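Local coordinates for cell division protein FtsI/penicillin binding protein 2 (Legionella pneumophila subsp. pneumophila ATCC 43290, PDB 4ZTK) that probably cross-links peptidoglycan as a D,D-transpeptidase of the penicillin-binding protein family, acting in cell division, at residues 163-168 / 184-189; 84-89 / 153-158; 142-147 / 175-180; 190-195 / 275-280. All coordinates share one frame; numbering follows the deposited sequence.

Contact 1: 163-168 / 184-189; sequences NSWWQA and NIPVTI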
loop_
_atom_site.group_PDB
_atom_site.type_symbol
_atom_site.label_atom_id
_atom_site.label_comp_id
_atom_site.label_asym_id
_atom_site.label_seq_id
_atom_site.Cartn_x
_atom_site.Cartn_y
_atom_site.Cartn_z
ATOM N N ASN A 163 6.197 3.430 17.124
ATOM C CA ASN A 163 6.358 4.052 18.437
ATOM C C ASN A 163 5.126 4.798 18.941
ATOM O O ASN A 163 4.731 4.625 20.087
ATOM C CB ASN A 163 7.576 4.977 18.447
ATOM C CG ASN A 163 8.878 4.225 18.645
ATOM O OD1 ASN A 163 9.428 3.650 17.704
ATOM N ND2 ASN A 163 9.381 4.226 19.877
ATOM N N SER A 164 4.524 5.621 18.087
ATOM C CA SER A 164 3.381 6.442 18.488
ATOM C C SER A 164 2.266 5.620 19.104
ATOM O O SER A 164 1.976 5.740 20.292
ATOM C CB SER A 164 2.821 7.207 17.293
ATOM O OG SER A 164 3.785 8.097 16.765
ATOM N N TRP A 165 1.644 4.785 18.281
ATOM C CA TRP A 165 0.532 3.955 18.718
ATOM C C TRP A 165 1.041 2.635 19.294
ATOM O O TRP A 165 0.863 1.576 18.690
ATOM C CB TRP A 165 -0.432 3.704 17.549
ATOM C CG TRP A 165 -1.043 4.965 16.956
ATOM C CD1 TRP A 165 -0.978 6.231 17.470
ATOM C CD2 TRP A 165 -1.802 5.070 15.736
ATOM N NE1 TRP A 165 -1.650 7.111 16.654
ATOM C CE2 TRP A 165 -2.164 6.426 15.584
ATOM C CE3 TRP A 165 -2.211 4.150 14.763
ATOM C CZ2 TRP A 165 -2.915 6.884 14.497
ATOM C CZ3 TRP A 165 -2.956 4.608 13.684
ATOM C CH2 TRP A 165 -3.301 5.961 13.561
ATOM N N TRP A 166 1.678 2.703 20.461
ATOM C CA TRP A 166 2.218 1.509 21.113
ATOM C C TRP A 166 2.159 1.612 22.638
ATOM O O TRP A 166 2.644 2.582 23.223
ATOM C CB TRP A 166 3.659 1.249 20.656
ATOM C CG TRP A 166 4.180 -0.113 21.040
ATOM C CD1 TRP A 166 4.718 -0.480 22.242
ATOM C CD2 TRP A 166 4.208 -1.288 20.216
ATOM N NE1 TRP A 166 5.076 -1.808 22.217
ATOM C CE2 TRP A 166 4.774 -2.326 20.985
ATOM C CE3 TRP A 166 3.806 -1.562 18.904
ATOM C CZ2 TRP A 166 4.948 -3.616 20.484
ATOM C CZ3 TRP A 166 3.983 -2.845 18.409
ATOM C CH2 TRP A 166 4.548 -3.855 19.198
ATOM N N GLN A 167 1.570 0.602 23.277
ATOM C CA GLN A 167 1.417 0.590 24.731
ATOM C C GLN A 167 2.441 -0.300 25.431
ATOM O O GLN A 167 2.709 -1.419 24.998
ATOM C CB GLN A 167 0.010 0.143 25.127
ATOM C CG GLN A 167 -1.071 1.192 24.950
ATOM C CD GLN A 167 -2.308 0.876 25.773
ATOM O OE1 GLN A 167 -3.423 0.837 25.250
ATOM N NE2 GLN A 167 -2.114 0.647 27.069
ATOM N N ALA A 168 2.987 0.198 26.533
ATOM C CA ALA A 168 4.035 -0.509 27.261
ATOM C C ALA A 168 3.532 -1.757 27.987
ATOM O O ALA A 168 4.165 -2.811 27.924
ATOM C CB ALA A 168 4.729 0.432 28.240
ATOM N N ASN A 184 -2.471 -0.502 14.507
ATOM C CA ASN A 184 -1.814 0.456 15.402
ATOM C C ASN A 184 -0.622 1.176 14.763
ATOM O O ASN A 184 0.402 1.406 15.413
ATOM C CB ASN A 184 -1.401 -0.210 16.725
ATOM C CG ASN A 184 -0.322 -1.273 16.546
ATOM O OD1 ASN A 184 -0.336 -2.037 15.580
ATOM N ND2 ASN A 184 0.624 -1.319 17.485
ATOM N N ILE A 185 -0.758 1.537 13.491
ATOM C CA ILE A 185 0.345 2.157 12.768
ATOM C C ILE A 185 -0.128 3.369 11.967
ATOM O O ILE A 185 -0.859 3.224 10.995
ATOM C CB ILE A 185 1.029 1.147 11.821
ATOM C CG1 ILE A 185 1.433 -0.121 12.584
ATOM C CG2 ILE A 185 2.240 1.773 11.154
ATOM C CD1 ILE A 185 1.997 -1.223 11.707
ATOM N N PRO A 186 0.288 4.573 12.384
ATOM C CA PRO A 186 -0.045 5.800 11.651
ATOM C C PRO A 186 0.836 5.972 10.413
ATOM O O PRO A 186 2.062 5.955 10.525
ATOM C CB PRO A 186 0.261 6.903 12.668
ATOM C CG PRO A 186 1.353 6.329 13.519
ATOM C CD PRO A 186 1.093 4.845 13.590
ATOM N N VAL A 187 0.214 6.116 9.245
ATOM C CA VAL A 187 0.948 6.420 8.023
ATOM C C VAL A 187 0.346 7.633 7.319
ATOM O O VAL A 187 -0.757 8.070 7.639
ATOM C CB VAL A 187 0.989 5.217 7.032
ATOM C CG1 VAL A 187 1.623 3.995 7.681
ATOM C CG2 VAL A 187 -0.408 4.885 6.500
ATOM N N THR A 188 1.096 8.189 6.377
ATOM C CA THR A 188 0.557 9.165 5.446
ATOM C C THR A 188 0.722 8.573 4.058
ATOM O O THR A 188 1.360 7.530 3.900
ATOM C CB THR A 188 1.310 10.507 5.510
ATOM O OG1 THR A 188 2.689 10.298 5.183
ATOM C CG2 THR A 188 1.205 11.126 6.901
ATOM N N ILE A 189 0.138 9.218 3.056
ATOM C CA ILE A 189 0.306 8.773 1.677
ATOM C C ILE A 189 1.795 8.741 1.345
ATOM O O ILE A 189 2.299 7.763 0.798
ATOM C CB ILE A 189 -0.423 9.706 0.686
ATOM C CG1 ILE A 189 -1.934 9.638 0.906
ATOM C CG2 ILE A 189 -0.088 9.329 -0.741
ATOM C CD1 ILE A 189 -2.505 8.249 0.716
HETATM O O HOH W 1 2.666 2.589 16.312
#
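N184 meets W165 where two loops of the transpeptidase domain meet, one leading into helix 172-181 and the other joining that helix to helix 189-200. The carboxamide of N184 does the polar work: ND2 donates to W165 O over 3.1 Å. The donor sits almost straight out along the C=O axis (172° at the oxygen), but the bond is bent at the hydrogen, 140°, and W165 O lies somewhat out of the amide plane. With CG between the backbone N and the carbonyl carbon (chi1 66°), the carboxamide of N184 is set on the W165 O side. ND2 also lies 3.5 Å from W166 CE3, approaching that ring obliquely. On the backbone side, N184 O is 2.7 Å from a water, which in turn accepts weakly from W165 N. I185 turns its own side chain away, yet its backbone N comes within 3.2 Å of W165 CE3. P186 follows with the main apolar contact: its CB lies 3.7 Å from the centroid of the W165 six-membered ring, nearly over the centre, in a CH-pi contact, while CD reaches W165 CE3 at 3.6 Å. From there V187 and T188 lead on to helix 189-200, with T188 at its N-cap. W165 is the centre of an inverse gamma turn, and W166, whose ring also packs with R152 in a cation-pi pair, comes right after it. The chemistry is therefore mixed: one direct, bent amide-to-carbonyl bond, backed by a water held only weakly by W165 N, joins the turn to N184, while an electron-rich indole face receives the CB of a proline over its six-membered ring.

Contact 2: 84-89 / 153-158; sequences PFIAAA and KKLTEF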
loop_
_atom_site.group_PDB
_atom_site.type_symbol
_atom_site.label_atom_id
_atom_site.label_comp_id
_atom_site.label_asym_id
_atom_site.label_seq_id
_atom_site.Cartn_x
_atom_site.Cartn_y
_atom_site.Cartn_z
ATOM N N PRO A 84 2.855 -7.224 3.453
ATOM C CA PRO A 84 4.128 -7.576 2.805
ATOM C C PRO A 84 5.354 -7.310 3.674
ATOM O O PRO A 84 6.329 -8.060 3.588
ATOM C CB PRO A 84 4.160 -6.656 1.580
ATOM C CG PRO A 84 2.730 -6.448 1.242
ATOM C CD PRO A 84 2.018 -6.381 2.576
ATOM N N PHE A 85 5.302 -6.268 4.498
ATOM C CA PHE A 85 6.435 -5.914 5.353
ATOM C C PHE A 85 6.544 -6.834 6.570
ATOM O O PHE A 85 7.649 -7.160 7.013
ATOM C CB PHE A 85 6.353 -4.443 5.766
ATOM C CG PHE A 85 6.285 -3.499 4.593
ATOM C CD1 PHE A 85 7.445 -3.065 3.970
ATOM C CD2 PHE A 85 5.062 -3.067 4.101
ATOM C CE1 PHE A 85 7.388 -2.202 2.880
ATOM C CE2 PHE A 85 4.995 -2.204 3.011
ATOM C CZ PHE A 85 6.168 -1.771 2.401
ATOM N N ILE A 86 5.397 -7.248 7.104
ATOM C CA ILE A 86 5.367 -8.257 8.159
ATOM C C ILE A 86 6.019 -9.533 7.642
ATOM O O ILE A 86 6.874 -10.115 8.301
ATOM C CB ILE A 86 3.925 -8.582 8.599
ATOM C CG1 ILE A 86 3.278 -7.378 9.282
ATOM C CG2 ILE A 86 3.901 -9.788 9.528
ATOM C CD1 ILE A 86 3.919 -6.998 10.599
ATOM N N ALA A 87 5.613 -9.952 6.449
ATOM C CA ALA A 87 6.167 -11.147 5.824
ATOM C C ALA A 87 7.665 -11.005 5.576
ATOM O O ALA A 87 8.427 -11.940 5.814
ATOM C CB ALA A 87 5.444 -11.454 4.522
ATOM N N ALA A 88 8.077 -9.838 5.089
ATOM C CA ALA A 88 9.483 -9.574 4.792
ATOM C C ALA A 88 10.336 -9.700 6.043
ATOM O O ALA A 88 11.386 -10.342 6.025
ATOM C CB ALA A 88 9.648 -8.189 4.181
ATOM N N ALA A 89 9.874 -9.087 7.129
ATOM C CA ALA A 89 10.586 -9.141 8.401
ATOM C C ALA A 89 10.743 -10.579 8.883
ATOM O O ALA A 89 11.807 -10.968 9.365
ATOM C CB ALA A 89 9.860 -8.308 9.446
ATOM N N LYS A 153 11.624 -3.491 14.896
ATOM C CA LYS A 153 12.864 -3.002 14.302
ATOM C C LYS A 153 12.802 -2.978 12.780
ATOM O O LYS A 153 13.128 -1.969 12.151
ATOM C CB LYS A 153 14.053 -3.848 14.759
ATOM C CG LYS A 153 15.328 -3.595 13.967
ATOM C CD LYS A 153 16.515 -4.328 14.578
ATOM C CE LYS A 153 17.755 -4.186 13.710
ATOM N NZ LYS A 153 17.536 -4.739 12.339
ATOM N N LYS A 154 12.386 -4.090 12.185
ATOM C CA LYS A 154 12.381 -4.189 10.732
ATOM C C LYS A 154 11.342 -3.267 10.097
ATOM O O LYS A 154 11.608 -2.651 9.066
ATOM C CB LYS A 154 12.206 -5.639 10.268
ATOM C CG LYS A 154 12.367 -5.830 8.761
ATOM C CD LYS A 154 13.733 -5.361 8.275
ATOM C CE LYS A 154 14.855 -6.161 8.911
ATOM N NZ LYS A 154 16.186 -5.594 8.564
ATOM N N LEU A 155 10.168 -3.150 10.711
ATOM C CA LEU A 155 9.148 -2.254 10.165
ATOM C C LEU A 155 9.557 -0.787 10.319
ATOM O O LEU A 155 9.232 0.048 9.472
ATOM C CB LEU A 155 7.772 -2.510 10.784
ATOM C CG LEU A 155 6.858 -3.379 9.911
ATOM C CD1 LEU A 155 7.462 -4.761 9.689
ATOM C CD2 LEU A 155 5.462 -3.485 10.507
ATOM N N THR A 156 10.279 -0.484 11.394
ATOM C CA THR A 156 10.809 0.858 11.590
ATOM C C THR A 156 11.793 1.183 10.472
ATOM O O THR A 156 11.765 2.272 9.900
ATOM C CB THR A 156 11.485 1.006 12.974
ATOM O OG1 THR A 156 10.478 0.976 13.994
ATOM C CG2 THR A 156 12.263 2.326 13.076
ATOM N N GLU A 157 12.642 0.216 10.147
ATOM C CA GLU A 157 13.590 0.369 9.050
ATOM C C GLU A 157 12.918 0.562 7.691
ATOM O O GLU A 157 13.505 1.158 6.788
ATOM C CB GLU A 157 14.548 -0.821 9.006
ATOM C CG GLU A 157 15.549 -0.822 10.149
ATOM C CD GLU A 157 16.459 -2.035 10.132
ATOM O OE1 GLU A 157 17.262 -2.188 11.077
ATOM O OE2 GLU A 157 16.371 -2.836 9.179
ATOM N N PHE A 158 11.699 0.047 7.539
ATOM C CA PHE A 158 10.923 0.256 6.318
ATOM C C PHE A 158 10.228 1.621 6.279
ATOM O O PHE A 158 9.563 1.954 5.294
ATOM C CB PHE A 158 9.869 -0.842 6.138
ATOM C CG PHE A 158 10.381 -2.066 5.431
ATOM C CD1 PHE A 158 10.739 -2.009 4.094
ATOM C CD2 PHE A 158 10.479 -3.278 6.099
ATOM C CE1 PHE A 158 11.200 -3.137 3.434
ATOM C CE2 PHE A 158 10.940 -4.415 5.446
ATOM C CZ PHE A 158 11.305 -4.342 4.112
#
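F85 and F158 form a T-shaped pair, with the edge of F85 turned to the face of F158, centroids 4.8 Å apart and planes at 68°. F85 CD1 stands over one face of F158, 3.4 Å from CG and displaced toward the rim; seen from the other ring, F158 CE1 lies at the edge of F85, in its plane. F160 and Y196 make further edge-to-face pairs with F85. This is the all-helical part of the penicillin-binding transpeptidase fold. It includes helix 83-92, at whose start lies a sequence that fits the family's SxxK motif (S80, K83), and helix 148-157; their short segments 84-89 and 153-157 cross at 125°, axes 9.5 Å apart. Beside the rings, L155 sends CD1 to the backbone of helix 83-92, 3.6 Å from F85 O, and CD2 to the tip of I86, 3.8 Å from its CD1. A88 CB approaches the F158 ring obliquely. At the far end A89 CB packs on the first carbons of K154, 3.6 Å from CG. That lysine then bends at chi2 and chi3, and its NZ, also bonded to I213 O, forms a salt bridge with E157 OE2 at 2.8 Å, meeting the oxygen on its syn side.

Contact 3: 142-147 / 175-180; sequences VSQEAG and QLAMAA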
loop_
_atom_site.group_PDB
_atom_site.type_symbol
_atom_site.label_atom_id
_atom_site.label_comp_id
_atom_site.label_asym_id
_atom_site.label_seq_id
_atom_site.Cartn_x
_atom_site.Cartn_y
_atom_site.Cartn_z
ATOM N N VAL A 142 2.185 -15.155 11.904
ATOM C CA VAL A 142 3.527 -14.861 11.419
ATOM C C VAL A 142 4.177 -13.751 12.249
ATOM O O VAL A 142 5.316 -13.881 12.695
ATOM C CB VAL A 142 3.496 -14.477 9.927
ATOM C CG1 VAL A 142 4.787 -13.795 9.513
ATOM C CG2 VAL A 142 3.243 -15.712 9.075
ATOM N N SER A 143 3.430 -12.674 12.473
ATOM C CA SER A 143 3.906 -11.554 13.276
ATOM C C SER A 143 4.227 -11.959 14.713
ATOM O O SER A 143 5.282 -11.602 15.248
ATOM C CB SER A 143 2.878 -10.421 13.270
ATOM O OG SER A 143 3.348 -9.302 14.008
ATOM N N GLN A 144 3.318 -12.704 15.336
ATOM C CA GLN A 144 3.500 -13.103 16.727
ATOM C C GLN A 144 4.673 -14.056 16.908
ATOM O O GLN A 144 5.385 -13.988 17.909
ATOM C CB GLN A 144 2.216 -13.718 17.291
ATOM C CG GLN A 144 1.091 -12.711 17.431
ATOM C CD GLN A 144 -0.216 -13.347 17.834
ATOM O OE1 GLN A 144 -0.468 -14.514 17.543
ATOM N NE2 GLN A 144 -1.060 -12.581 18.514
ATOM N N GLU A 145 4.878 -14.939 15.938
ATOM C CA GLU A 145 5.985 -15.884 16.015
ATOM C C GLU A 145 7.333 -15.213 15.737
ATOM O O GLU A 145 8.361 -15.650 16.245
ATOM C CB GLU A 145 5.746 -17.072 15.082
ATOM C CG GLU A 145 4.531 -17.906 15.495
ATOM C CD GLU A 145 4.321 -19.132 14.630
ATOM O OE1 GLU A 145 5.114 -19.344 13.688
ATOM O OE2 GLU A 145 3.358 -19.887 14.893
ATOM N N ALA A 146 7.321 -14.143 14.946
ATOM C CA ALA A 146 8.544 -13.403 14.645
ATOM C C ALA A 146 9.043 -12.682 15.892
ATOM O O ALA A 146 10.242 -12.644 16.161
ATOM C CB ALA A 146 8.307 -12.408 13.507
ATOM N N GLY A 147 8.113 -12.110 16.650
ATOM C CA GLY A 147 8.453 -11.480 17.913
ATOM C C GLY A 147 8.546 -9.973 17.821
ATOM O O GLY A 147 8.795 -9.415 16.752
ATOM N N GLN A 175 -0.415 -6.675 20.468
ATOM C CA GLN A 175 0.112 -5.573 19.673
ATOM C C GLN A 175 0.754 -6.041 18.367
ATOM O O GLN A 175 0.705 -5.332 17.366
ATOM C CB GLN A 175 1.077 -4.724 20.499
ATOM C CG GLN A 175 0.379 -4.023 21.651
ATOM C CD GLN A 175 1.295 -3.106 22.427
ATOM O OE1 GLN A 175 1.399 -1.918 22.125
ATOM N NE2 GLN A 175 1.960 -3.650 23.442
ATOM N N LEU A 176 1.346 -7.232 18.376
ATOM C CA LEU A 176 1.839 -7.827 17.132
ATOM C C LEU A 176 0.664 -8.201 16.221
ATOM O O LEU A 176 0.773 -8.157 14.997
ATOM C CB LEU A 176 2.712 -9.050 17.420
ATOM C CG LEU A 176 4.089 -8.731 18.012
ATOM C CD1 LEU A 176 4.836 -10.005 18.374
ATOM C CD2 LEU A 176 4.912 -7.884 17.043
ATOM N N ALA A 177 -0.461 -8.566 16.829
ATOM C CA ALA A 177 -1.669 -8.861 16.070
ATOM C C ALA A 177 -2.172 -7.594 15.395
ATOM O O ALA A 177 -2.550 -7.610 14.225
ATOM C CB ALA A 177 -2.745 -9.448 16.985
HETATM N N MSE A 178 -2.167 -6.495 16.142
HETATM C CA MSE A 178 -2.596 -5.208 15.606
HETATM C C MSE A 178 -1.658 -4.744 14.500
HETATM O O MSE A 178 -2.096 -4.175 13.505
HETATM C CB MSE A 178 -2.650 -4.155 16.714
HETATM C CG MSE A 178 -3.708 -4.427 17.774
HETATM SE SE MSE A 178 -3.665 -3.110 19.212
HETATM C CE MSE A 178 -4.355 -1.564 18.240
ATOM N N ALA A 179 -0.365 -4.991 14.686
ATOM C CA ALA A 179 0.638 -4.654 13.679
ATOM C C ALA A 179 0.359 -5.371 12.365
ATOM O O ALA A 179 0.420 -4.768 11.296
ATOM C CB ALA A 179 2.027 -5.006 14.181
ATOM N N ALA A 180 0.052 -6.661 12.449
ATOM C CA ALA A 180 -0.185 -7.469 11.256
ATOM C C ALA A 180 -1.433 -7.005 10.515
ATOM O O ALA A 180 -1.547 -7.180 9.302
ATOM C CB ALA A 180 -0.298 -8.944 11.618
#
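L176 lies against S143, Q144 and G147, and its side chain can be followed outward atom by atom. CB is 3.5 Å from S143 OG and also touches Q144 CG. CG, anti to the carbonyl carbon (chi1 -72°), points to the backbone of helix 136-146. There the branches part: CD2 stays by the serine hydroxyl, 3.7 Å from S143 OG, while CD1 reaches S143 O at 3.5 Å and G147 C at 3.8 Å. G147 is the first residue past helix 136-146, with positive phi, and sits at the N-cap of helix 148-157, whose V148 and I151 also pack on L176. In this helical lobe the short segments 142-146 and 175-180 cross at 134°, axes 8.4 Å apart, with small residues close to the crossing: S143 CB meets A180 CB, and A177 CB lies by Q144 NE2. That amide nitrogen is hydrogen-bonded to D173 O, earlier on helix 172-181. The bond across the crossing runs from S143 OG to L176 O, 3.0 Å, the hydroxyl being carried there by chi1 of -178°, anti to the backbone N. It reaches the carbonyl from above its plane, while A180 N, the regular helix donor, comes from the opposite face. L176 O is thus gripped twice without giving up its helical bond, and a buried serine hydroxyl finds an acceptor on a neighbouring helix amid packing that is mostly apolar.

Contact 4: 190-195 / 275-280; sequences ESLIKS and VLLVVI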
loop_
_atom_site.group_PDB
_atom_site.type_symbol
_atom_site.label_atom_id
_atom_site.label_comp_id
_atom_site.label_asym_id
_atom_site.label_seq_id
_atom_site.Cartn_x
_atom_site.Cartn_y
_atom_site.Cartn_z
ATOM N N GLU A 190 2.495 9.808 1.719
ATOM C CA GLU A 190 3.931 9.927 1.475
ATOM C C GLU A 190 4.770 8.836 2.150
ATOM O O GLU A 190 5.662 8.261 1.528
ATOM C CB GLU A 190 4.435 11.307 1.908
ATOM C CG GLU A 190 5.906 11.555 1.587
ATOM C CD GLU A 190 6.347 12.984 1.880
ATOM O OE1 GLU A 190 7.206 13.509 1.138
ATOM O OE2 GLU A 190 5.839 13.581 2.853
ATOM N N SER A 191 4.502 8.554 3.420
ATOM C CA SER A 191 5.327 7.584 4.133
ATOM C C SER A 191 5.040 6.175 3.629
ATOM O O SER A 191 5.950 5.360 3.489
ATOM C CB SER A 191 5.123 7.678 5.649
ATOM O OG SER A 191 3.903 7.076 6.050
ATOM N N LEU A 192 3.774 5.897 3.332
ATOM C CA LEU A 192 3.385 4.563 2.885
ATOM C C LEU A 192 3.966 4.220 1.511
ATOM O O LEU A 192 4.493 3.124 1.309
ATOM C CB LEU A 192 1.861 4.401 2.889
ATOM C CG LEU A 192 1.348 2.993 2.561
ATOM C CD1 LEU A 192 1.953 1.937 3.503
ATOM C CD2 LEU A 192 -0.181 2.938 2.598
ATOM N N ILE A 193 3.884 5.158 0.571
ATOM C CA ILE A 193 4.405 4.896 -0.765
ATOM C C ILE A 193 5.934 4.806 -0.744
ATOM O O ILE A 193 6.538 4.077 -1.537
ATOM C CB ILE A 193 3.895 5.926 -1.816
ATOM C CG1 ILE A 193 4.135 5.408 -3.239
ATOM C CG2 ILE A 193 4.536 7.296 -1.607
ATOM C CD1 ILE A 193 3.559 6.302 -4.339
ATOM N N LYS A 194 6.562 5.526 0.182
ATOM C CA LYS A 194 8.013 5.450 0.313
ATOM C C LYS A 194 8.439 4.080 0.840
ATOM O O LYS A 194 9.480 3.550 0.446
ATOM C CB LYS A 194 8.553 6.582 1.198
ATOM C CG LYS A 194 8.627 7.933 0.484
ATOM C CD LYS A 194 9.119 9.036 1.412
ATOM C CE LYS A 194 9.202 10.376 0.690
ATOM N NZ LYS A 194 10.328 10.437 -0.289
ATOM N N SER A 195 7.625 3.505 1.720
ATOM C CA SER A 195 7.879 2.155 2.206
ATOM C C SER A 195 7.783 1.147 1.062
ATOM O O SER A 195 8.620 0.252 0.939
ATOM C CB SER A 195 6.908 1.794 3.331
ATOM O OG SER A 195 7.115 2.650 4.445
ATOM N N VAL A 275 6.176 3.557 -8.615
ATOM C CA VAL A 275 5.498 3.070 -7.430
ATOM C C VAL A 275 4.195 3.843 -7.357
ATOM O O VAL A 275 4.183 5.060 -7.555
ATOM C CB VAL A 275 6.318 3.329 -6.153
ATOM C CG1 VAL A 275 5.689 2.605 -4.967
ATOM C CG2 VAL A 275 7.769 2.901 -6.348
ATOM N N LEU A 276 3.095 3.145 -7.096
ATOM C CA LEU A 276 1.791 3.796 -7.057
ATOM C C LEU A 276 1.035 3.431 -5.794
ATOM O O LEU A 276 1.127 2.305 -5.309
ATOM C CB LEU A 276 0.935 3.399 -8.264
ATOM C CG LEU A 276 1.473 3.565 -9.684
ATOM C CD1 LEU A 276 2.380 2.407 -10.073
ATOM C CD2 LEU A 276 0.314 3.677 -10.648
ATOM N N LEU A 277 0.276 4.394 -5.285
ATOM C CA LEU A 277 -0.609 4.189 -4.149
ATOM C C LEU A 277 -1.931 4.871 -4.458
ATOM O O LEU A 277 -1.964 6.053 -4.826
ATOM C CB LEU A 277 0.005 4.766 -2.874
ATOM C CG LEU A 277 -0.865 4.737 -1.610
ATOM C CD1 LEU A 277 -1.359 3.326 -1.312
ATOM C CD2 LEU A 277 -0.100 5.295 -0.410
ATOM N N VAL A 278 -3.017 4.118 -4.331
ATOM C CA VAL A 278 -4.356 4.644 -4.557
ATOM C C VAL A 278 -5.180 4.456 -3.292
ATOM O O VAL A 278 -5.214 3.361 -2.726
ATOM C CB VAL A 278 -5.068 3.904 -5.710
ATOM C CG1 VAL A 278 -6.503 4.376 -5.836
ATOM C CG2 VAL A 278 -4.322 4.100 -7.022
ATOM N N VAL A 279 -5.835 5.520 -2.843
ATOM C CA VAL A 279 -6.737 5.422 -1.703
ATOM C C VAL A 279 -8.055 6.108 -2.022
ATOM O O VAL A 279 -8.078 7.266 -2.438
ATOM C CB VAL A 279 -6.126 6.038 -0.419
ATOM C CG1 VAL A 279 -7.150 6.042 0.714
ATOM C CG2 VAL A 279 -4.886 5.272 -0.007
ATOM N N ILE A 280 -9.147 5.375 -1.841
ATOM C CA ILE A 280 -10.486 5.902 -2.067
ATOM C C ILE A 280 -11.186 5.930 -0.721
ATOM O O ILE A 280 -11.090 4.967 0.040
ATOM C CB ILE A 280 -11.305 4.987 -3.007
ATOM C CG1 ILE A 280 -10.531 4.678 -4.293
ATOM C CG2 ILE A 280 -12.673 5.596 -3.297
ATOM C CD1 ILE A 280 -10.184 5.898 -5.128
#
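I193 pushes its side chain against V275 and L277. CG1 is anti to the backbone N (chi1 -164°) and lies 3.6 Å from V275 CG1, the two side chains sliding past each other in opposite directions. From there CD1 runs on to the strand backbone, 3.5 Å from V275 O and 3.9 Å from L277 N, and it also touches L277 CB at 4.1 Å. One residue earlier on the helix, L192 crosses L277 at about a right angle; its CD2 meets L277 CD2 at 3.8 Å, and L192 CB is nearly as close to that same methyl. All these touching residues are buried. They join helix 189-200 to strand 274-281, the middle strand of the five-stranded antiparallel sheet that, with helices on its two faces, forms the alpha/beta part of the penicillin-binding transpeptidase fold. The short segments are inclined at 140° with axes 8.3 Å apart. Strand alternation sends V275 and L277 to this helix, while L276 and V278 pack on helix 295-310. Backbone bonds from V275 to A49 and from L277 to A47 hold the strand next to 43-49, whose A47 and A49 also touch I193. On the helix, K194, whose CB points away from the strand, bonds G54 O through NZ, and S195 OG is hydrogen-bonded to F158 O in the helical lobe.

Contacts 2 and 4 are buried, and both are apolar across their interfaces: aromatic and aliphatic between two helices in contact 2, purely aliphatic between helix and sheet in contact 4. Contacts 1 and 3 lie farther from the chain's centre, are partly buried and each add a bond to a backbone carbonyl, with a water as well in contact 1. Helix 148-157 of contact 2 lies in sequence between the two helices of contact 3, and I86 packs on both S143 and A180. Q175 OE1 ties contact 3 to contact 1 through Q167 N, and I189 carries contact 1 onto L277 of contact 4. Contacts 3 and 4 stay about 10 Å apart at their nearest atoms.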